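Thioredoxin-like protein (Klebsiella pneumoniae subsp. pneumoniae MGH 78578, PDB 3TY1) is of unproven function but probably binds carbohydrate, having the beta-supersandwich fold of the galactose mutarotase (aldose 1-epimerase) family. Local coordinates at residues M81-P86 against H211-T216; H204-I209 against K335-G340; S230-F235 against F261-L266. All coordinates share one frame; numbering follows the deposited sequence. Where two conformers were deposited one is given.

Contact 1 of 3, residues M81-P86 against H211-T216; sequences MGWDSP and HSNFGT. With SO4 (sulfate ion), chain L.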
# COMPACT_ATOMS: atom_id res chain seq x y z
N MSE A 81 -0.48 28.00 13.79
CA MSE A 81 -0.37 27.85 12.36
C MSE A 81 -0.92 26.45 12.10
O MSE A 81 -0.39 25.44 12.59
CB MSE A 81 1.08 27.94 11.87
CG MSE A 81 1.84 29.22 12.24
SE MSE A 81 3.62 29.12 11.38
CE MSE A 81 4.28 30.60 12.36
N GLY A 82 -2.00 26.38 11.34
CA GLY A 82 -2.60 25.10 11.01
C GLY A 82 -4.04 25.28 10.69
O GLY A 82 -4.59 26.43 10.72
N TRP A 83 -4.69 24.15 10.43
CA TRP A 83 -6.11 24.13 10.04
C TRP A 83 -6.73 22.81 10.40
O TRP A 83 -6.03 21.87 10.75
CB TRP A 83 -6.25 24.41 8.55
CG TRP A 83 -5.62 23.36 7.61
CD1 TRP A 83 -4.31 23.07 7.47
CD2 TRP A 83 -6.32 22.53 6.67
NE1 TRP A 83 -4.14 22.08 6.52
CE2 TRP A 83 -5.37 21.73 6.02
CE3 TRP A 83 -7.69 22.38 6.33
CZ2 TRP A 83 -5.72 20.77 5.03
CZ3 TRP A 83 -8.05 21.43 5.37
CH2 TRP A 83 -7.06 20.64 4.71
N ASP A 84 -8.06 22.76 10.32
CA ASP A 84 -8.82 21.58 10.69
C ASP A 84 -9.39 20.94 9.44
O ASP A 84 -10.34 21.44 8.85
CB ASP A 84 -9.94 21.99 11.64
CG ASP A 84 -9.40 22.75 12.84
OD1 ASP A 84 -8.48 22.22 13.49
OD2 ASP A 84 -9.84 23.89 13.07
N SER A 85 -8.72 19.89 9.01
CA SER A 85 -9.12 19.11 7.84
C SER A 85 -10.12 18.04 8.25
O SER A 85 -10.13 17.61 9.42
CB SER A 85 -7.87 18.46 7.29
OG SER A 85 -8.11 17.54 6.26
N PRO A 86 -10.96 17.57 7.29
CA PRO A 86 -11.74 16.38 7.59
C PRO A 86 -10.90 15.13 7.87
O PRO A 86 -11.42 14.19 8.45
CB PRO A 86 -12.57 16.18 6.31
CG PRO A 86 -11.79 16.89 5.20
CD PRO A 86 -11.27 18.10 5.94
N HIS A 211 4.04 24.12 0.72
CA HIS A 211 2.60 24.33 0.77
C HIS A 211 2.22 24.61 2.22
O HIS A 211 2.04 23.68 3.02
CB HIS A 211 1.95 23.06 0.19
CG HIS A 211 0.53 23.21 -0.25
ND1 HIS A 211 -0.46 23.68 0.58
CD2 HIS A 211 -0.09 22.84 -1.40
CE1 HIS A 211 -1.62 23.60 -0.04
NE2 HIS A 211 -1.43 23.11 -1.25
N SER A 212 2.12 25.89 2.56
CA SER A 212 2.00 26.32 3.96
C SER A 212 0.58 26.81 4.22
O SER A 212 0.11 27.74 3.54
CB SER A 212 3.07 27.37 4.25
OG SER A 212 4.38 26.92 3.78
N ASN A 213 -0.08 26.24 5.23
CA ASN A 213 -1.54 26.32 5.37
C ASN A 213 -1.98 26.89 6.70
O ASN A 213 -1.57 26.40 7.75
CB ASN A 213 -2.11 24.90 5.14
CG ASN A 213 -1.47 24.23 3.92
OD1 ASN A 213 -1.47 24.80 2.85
ND2 ASN A 213 -0.89 23.05 4.09
N PHE A 214 -2.84 27.91 6.65
CA PHE A 214 -3.21 28.68 7.85
C PHE A 214 -4.72 28.80 7.89
O PHE A 214 -5.33 29.19 6.90
CB PHE A 214 -2.58 30.09 7.82
CG PHE A 214 -1.09 30.08 7.60
CD1 PHE A 214 -0.21 29.92 8.67
CD2 PHE A 214 -0.57 30.15 6.32
CE1 PHE A 214 1.18 29.89 8.46
CE2 PHE A 214 0.79 30.08 6.10
CZ PHE A 214 1.69 29.97 7.19
N GLY A 215 -5.32 28.42 9.02
CA GLY A 215 -6.77 28.54 9.21
C GLY A 215 -7.01 29.44 10.40
O GLY A 215 -6.17 30.35 10.71
N THR A 216 -8.13 29.23 11.08
CA THR A 216 -8.43 30.00 12.28
C THR A 216 -7.35 29.74 13.35
O THR A 216 -6.77 28.66 13.37
CB THR A 216 -9.84 29.67 12.85
OG1 THR A 216 -9.90 28.30 13.21
CG2 THR A 216 -10.92 29.96 11.82
S SO4 L . -4.26 21.99 -3.38
O1 SO4 L . -4.97 21.67 -2.14
O2 SO4 L . -4.50 23.40 -3.76
O3 SO4 L . -2.82 21.78 -3.23
O4 SO4 L . -4.75 21.10 -4.43
O HOH W 1 -3.30 29.26 11.27

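Contact 2 of 3, residues H204-I209 against K335-G340; sequences HDYQII and KQLQPG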
# COMPACT_ATOMS: atom_id res chain seq x y z
N HIS A 204 18.77 15.56 -13.27
CA HIS A 204 17.38 15.21 -13.10
C HIS A 204 16.54 16.45 -12.83
O HIS A 204 16.98 17.41 -12.15
CB HIS A 204 17.20 14.16 -12.00
CG HIS A 204 15.92 13.41 -12.13
ND1 HIS A 204 14.71 13.96 -11.78
CD2 HIS A 204 15.64 12.19 -12.64
CE1 HIS A 204 13.74 13.11 -12.06
NE2 HIS A 204 14.28 12.03 -12.60
N ASP A 205 15.33 16.44 -13.37
CA ASP A 205 14.34 17.48 -13.07
C ASP A 205 13.93 17.46 -11.59
O ASP A 205 14.00 16.43 -10.95
CB ASP A 205 13.05 17.26 -13.89
CG ASP A 205 13.20 17.59 -15.35
OD1 ASP A 205 14.25 18.12 -15.80
OD2 ASP A 205 12.23 17.31 -16.06
N TYR A 206 13.54 18.63 -11.07
CA TYR A 206 12.92 18.69 -9.76
C TYR A 206 11.97 19.86 -9.75
O TYR A 206 12.10 20.78 -10.56
CB TYR A 206 13.95 18.78 -8.63
CG TYR A 206 14.64 20.13 -8.46
CD1 TYR A 206 15.80 20.46 -9.17
CD2 TYR A 206 14.12 21.07 -7.59
CE1 TYR A 206 16.43 21.70 -8.98
CE2 TYR A 206 14.72 22.30 -7.40
CZ TYR A 206 15.86 22.61 -8.09
OH TYR A 206 16.39 23.84 -7.85
N GLN A 207 10.98 19.76 -8.88
CA GLN A 207 10.03 20.81 -8.57
C GLN A 207 9.70 20.78 -7.08
O GLN A 207 9.66 19.70 -6.50
CB GLN A 207 8.71 20.62 -9.31
CG GLN A 207 8.78 20.53 -10.81
CD GLN A 207 7.43 20.18 -11.37
OE1 GLN A 207 7.06 19.00 -11.43
NE2 GLN A 207 6.64 21.21 -11.74
N ILE A 208 9.42 21.93 -6.49
CA ILE A 208 8.98 21.95 -5.06
C ILE A 208 8.07 23.12 -4.78
O ILE A 208 8.31 24.21 -5.24
CB ILE A 208 10.21 21.96 -4.09
CG1 ILE A 208 9.81 21.97 -2.60
CG2 ILE A 208 11.18 23.13 -4.42
CD1 ILE A 208 9.00 20.73 -2.13
N ILE A 209 7.02 22.88 -3.98
CA ILE A 209 6.17 23.92 -3.45
C ILE A 209 6.15 23.66 -1.93
O ILE A 209 5.87 22.52 -1.50
CB ILE A 209 4.71 23.84 -4.03
CG1 ILE A 209 4.71 24.04 -5.55
CG2 ILE A 209 3.81 24.84 -3.32
CD1 ILE A 209 3.35 23.94 -6.21
N LYS A 335 12.98 23.01 -12.86
CA LYS A 335 14.41 23.23 -12.67
C LYS A 335 15.10 21.89 -12.89
O LYS A 335 14.43 20.86 -12.87
CB LYS A 335 14.65 23.75 -11.23
CG LYS A 335 13.75 24.97 -10.75
CD LYS A 335 13.82 26.20 -11.72
CE LYS A 335 13.08 27.51 -11.26
NZ LYS A 335 11.59 27.64 -11.52
N GLN A 336 16.41 21.92 -13.12
CA GLN A 336 17.25 20.72 -13.29
C GLN A 336 18.38 20.76 -12.25
O GLN A 336 18.91 21.83 -11.93
CB GLN A 336 17.85 20.70 -14.70
CG GLN A 336 16.82 20.47 -15.82
CD GLN A 336 15.99 21.71 -16.13
OE1 GLN A 336 16.53 22.82 -16.25
NE2 GLN A 336 14.68 21.53 -16.29
N LEU A 337 18.75 19.60 -11.70
CA LEU A 337 19.84 19.52 -10.73
C LEU A 337 20.90 18.61 -11.34
O LEU A 337 20.63 17.47 -11.73
CB LEU A 337 19.32 18.98 -9.38
CG LEU A 337 20.04 19.28 -8.06
CD1 LEU A 337 20.44 20.76 -7.88
CD2 LEU A 337 19.15 18.79 -6.87
N GLN A 338 22.12 19.15 -11.46
CA GLN A 338 23.23 18.42 -12.08
C GLN A 338 23.70 17.26 -11.22
O GLN A 338 23.41 17.24 -10.02
CB GLN A 338 24.38 19.41 -12.36
CG GLN A 338 24.02 20.50 -13.39
CD GLN A 338 23.52 19.90 -14.70
OE1 GLN A 338 22.42 20.21 -15.16
NE2 GLN A 338 24.29 19.00 -15.25
N PRO A 339 24.39 16.26 -11.82
CA PRO A 339 24.89 15.12 -11.04
C PRO A 339 25.70 15.55 -9.83
O PRO A 339 26.64 16.33 -9.97
CB PRO A 339 25.80 14.38 -12.02
CG PRO A 339 25.37 14.80 -13.34
CD PRO A 339 24.84 16.18 -13.22
N GLY A 340 25.32 15.09 -8.64
CA GLY A 340 26.03 15.43 -7.42
C GLY A 340 25.73 16.81 -6.85
O GLY A 340 26.25 17.15 -5.81

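Contact 3 of 3, residues S230-F235 against F261-L266; sequences SSISPF and FNIQPL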
# COMPACT_ATOMS: atom_id res chain seq x y z
N SER A 230 5.12 41.96 -8.08
CA SER A 230 5.15 42.65 -9.37
C SER A 230 3.88 42.31 -10.16
O SER A 230 3.31 43.21 -10.80
CB SER A 230 6.42 42.35 -10.17
OG SER A 230 6.56 40.98 -10.43
N SER A 231 3.42 41.06 -10.11
CA SER A 231 2.17 40.72 -10.80
C SER A 231 1.39 39.62 -10.12
O SER A 231 1.94 38.86 -9.34
CB SER A 231 2.43 40.37 -12.27
OG SER A 231 3.20 39.19 -12.36
N ILE A 232 0.09 39.60 -10.38
CA ILE A 232 -0.79 38.54 -9.86
C ILE A 232 -1.87 38.29 -10.89
O ILE A 232 -2.41 39.25 -11.50
CB ILE A 232 -1.39 38.91 -8.48
CG1 ILE A 232 -2.36 37.83 -7.96
CG2 ILE A 232 -2.12 40.26 -8.51
CD1 ILE A 232 -2.61 37.98 -6.48
N SER A 233 -2.15 37.00 -11.09
CA SER A 233 -3.16 36.53 -12.04
C SER A 233 -3.93 35.34 -11.51
O SER A 233 -3.42 34.56 -10.69
CB SER A 233 -2.52 36.18 -13.38
OG SER A 233 -1.48 35.24 -13.22
N PRO A 234 -5.19 35.22 -11.93
CA PRO A 234 -5.95 34.08 -11.42
C PRO A 234 -5.47 32.79 -12.05
O PRO A 234 -5.06 32.79 -13.20
CB PRO A 234 -7.38 34.40 -11.85
CG PRO A 234 -7.24 35.18 -13.05
CD PRO A 234 -5.98 35.99 -12.90
N PHE A 235 -5.54 31.69 -11.27
CA PHE A 235 -5.13 30.35 -11.73
C PHE A 235 -6.01 29.82 -12.88
O PHE A 235 -5.50 29.15 -13.78
CB PHE A 235 -5.17 29.38 -10.52
CG PHE A 235 -4.59 28.04 -10.80
CD1 PHE A 235 -3.23 27.79 -10.59
CD2 PHE A 235 -5.40 26.99 -11.26
CE1 PHE A 235 -2.68 26.51 -10.82
CE2 PHE A 235 -4.88 25.73 -11.49
CZ PHE A 235 -3.51 25.49 -11.28
N PHE A 261 -4.34 32.06 -6.96
CA PHE A 261 -3.69 33.14 -7.70
C PHE A 261 -2.21 32.86 -7.81
O PHE A 261 -1.55 32.37 -6.84
CB PHE A 261 -3.96 34.49 -7.03
CG PHE A 261 -5.43 34.82 -6.94
CD1 PHE A 261 -6.09 35.41 -8.01
CD2 PHE A 261 -6.16 34.48 -5.81
CE1 PHE A 261 -7.46 35.67 -7.95
CE2 PHE A 261 -7.53 34.74 -5.74
CZ PHE A 261 -8.17 35.35 -6.81
N ASN A 262 -1.70 33.13 -9.00
CA ASN A 262 -0.30 32.97 -9.30
C ASN A 262 0.41 34.29 -9.20
O ASN A 262 0.04 35.22 -9.92
CB ASN A 262 -0.14 32.40 -10.69
CG ASN A 262 -0.72 31.01 -10.81
OD1 ASN A 262 -0.57 30.17 -9.91
ND2 ASN A 262 -1.34 30.74 -11.96
N ILE A 263 1.44 34.35 -8.37
CA ILE A 263 2.16 35.58 -8.04
C ILE A 263 3.62 35.55 -8.45
O ILE A 263 4.28 34.51 -8.37
CB ILE A 263 2.10 35.85 -6.51
CG1 ILE A 263 0.66 36.22 -6.09
CG2 ILE A 263 3.15 36.97 -6.10
CD1 ILE A 263 0.32 36.06 -4.60
N GLN A 264 4.09 36.70 -8.95
CA GLN A 264 5.51 36.93 -9.19
C GLN A 264 5.96 37.89 -8.10
O GLN A 264 5.66 39.10 -8.13
CB GLN A 264 5.81 37.44 -10.60
CG GLN A 264 6.61 36.43 -11.43
CD GLN A 264 7.98 36.10 -10.81
OE1 GLN A 264 8.57 36.93 -10.10
NE2 GLN A 264 8.47 34.90 -11.07
N PRO A 265 6.66 37.37 -7.08
CA PRO A 265 7.03 38.25 -5.95
C PRO A 265 8.20 39.20 -6.22
O PRO A 265 8.99 38.93 -7.10
CB PRO A 265 7.45 37.25 -4.87
CG PRO A 265 7.99 36.12 -5.65
CD PRO A 265 7.09 35.99 -6.83
N LEU A 266 8.26 40.31 -5.48
CA LEU A 266 9.43 41.21 -5.46
C LEU A 266 10.30 40.80 -4.28
O LEU A 266 9.81 40.17 -3.33
CB LEU A 266 8.98 42.65 -5.30
CG LEU A 266 8.23 43.23 -6.49
CD1 LEU A 266 7.49 44.49 -6.04
CD2 LEU A 266 9.21 43.49 -7.66
O HOH W 2 -2.34 32.70 -13.81
O HOH W 3 1.11 36.03 -12.51

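Contact 1 of 3, residues M81-P86 against H211-T216
Segment 81-86, which leaves strand 79-81 as a loop, runs across the end of strand 204-214, the two chain directions 78° apart, and one backbone bond pins it: Gly215 N donates to Gly82 O over 2.7 Å, from above the carbonyl plane. A water lies between Gly82 N, from which it accepts, and Gly215 O. Gly215, without a side chain, lets the backbones come this close beside Trp83 CB and Gly82 O. Selenomethionine Met81, extended beyond CG, runs alongside Phe214 and sets SE at the ring edge, 3.9 Å from CE1, a Met-aromatic contact. Asn213 CB touches the pyrrole part of the indole, 3.7 Å from Trp83 CD1. Trp83 NE1 and Asn213 ND2 both donate to Glu112 O, and Phe170 of the second subunit meets the indole edge-to-face. His211 ND1 gives its proton to Asn213 OD1 at 2.7 Å, in the ring plane and on a lone pair. That bond fixes the imidazole's rotation and aims NE2 at sulfate O3, 2.8 Å away; His136 holds the same ion, probably from the crystallisation liquor. With both nitrogens donating, His211 is probably cationic, and the anion may mark the sugar pocket of mutarotase relatives, Asn213 being second-shell.

Contact 2 of 3, residues H204-I209 against K335-G340
Four backbone hydrogen bonds tie strand 335-337 antiparallel to the start of strand 204-214, a short edge pairing within the curved sheet of this mutarotase-like fold. His204 and Leu337 form a hydrogen-bonded pair: Leu337 N reaches His204 O at 2.9 Å and His204 N reaches Leu337 O at 3.1 Å, both nearly straight and in the carbonyl planes. Tyr206 and Lys335 make the next such pair, but less evenly. Tyr206 N donates to Lys335 O at 3.0 Å from above the carbonyl plane, while the return bond from Lys335 N to Tyr206 O is weak. The strand directions are 126° apart, far from a flat antiparallel 180°. Between these two pairs, Asp205 faces Gln336 as a non-hydrogen-bonded pair; their side chains run side by side, planes 69° apart, joined by a weak bond from Gln336 NE2 to Asp205 OD1. His204 is tied within its own strand, its ND1 donating to Asp205 O at 2.7 Å in the ring plane, which fixes the imidazole's rotation. Among Tyr206, Lys335 CB and Leu337 the contact is apolar, and Leu196, Ala343 and Phe345 continue the packing. Lys335 is bent at chi2 and chi4, carrying NZ away to the carbonyls of Arg333 and Thr319. Tyr206 has CG in the crowded position between N and carbonyl carbon (chi1 75°), which leans the ring across strand 335-337. Its CD1 touches Leu337 CB, and Lys335 CB sits over one ring face in a CH-pi contact, 3.5 Å from Tyr206 CE1.

Contact 3 of 3, residues S230-F235 against F261-L266
Strands 231-234 and 261-265 run antiparallel, 164° between their directions, with most backbone donors and acceptors between them paired. Ser233 and Asn262 bond both ways: Asn262 N reaches Ser233 O at 2.8 Å, nearly along the C=O axis, and Ser233 N returns to Asn262 O at 3.1 Å. Further along, Gln264 N donates to Ser231 O, but Gln264 O is taken by Ser230 N at 2.9 Å, again close to the C=O axis. Two waters bond the polar atoms of Ser233 and Asn262. One joins Ser233 OG, Pro234 O and Asn262 ND2, accepting from the amide at 2.9 Å; the other bridges Ser233 OG to Asn262 O. Asn262 OD1 lies in the plane of the Phe235 ring, 3.6 Å from CD1 at its edge, while Tyr323 stacks on that ring. The reverse face is apolar. Ile232, with CG1 anti to the backbone N (chi1 178°), extends CD1 to 3.7 Å from Ile263 CG1 and 3.8 Å from Phe261 CB; Trp246 and Leu300 add to this layer. Ser230 and Ser231 both face Gln264, a classic beta bulge, placed where the chain turns the corner from strand 224-229 in one sheet to strand 231-234 in another.

All three contacts reach one curled mixed sheet. Contacts 1 and 2 share strand 204-214, contact 2 at its start and contact 1 at its end, with centres about 28 Å apart on opposite sides of the chain's centre. From there strands 311-318 and 297-304 lead across to strand 259-265 of contact 3, whose centre lies about 22 Å from that of contact 1 and about 23 Å from that of contact 2. Along the chain, contacts 1 and 2 interleave, contact 3 follows contact 1, and contact 3 is nested within the loop that contact 2 closes. Contact 1 brings the edge of the six-stranded sheet onto this sheet, and contact 3 lies just past the corner where the chain leaves the ten-stranded one.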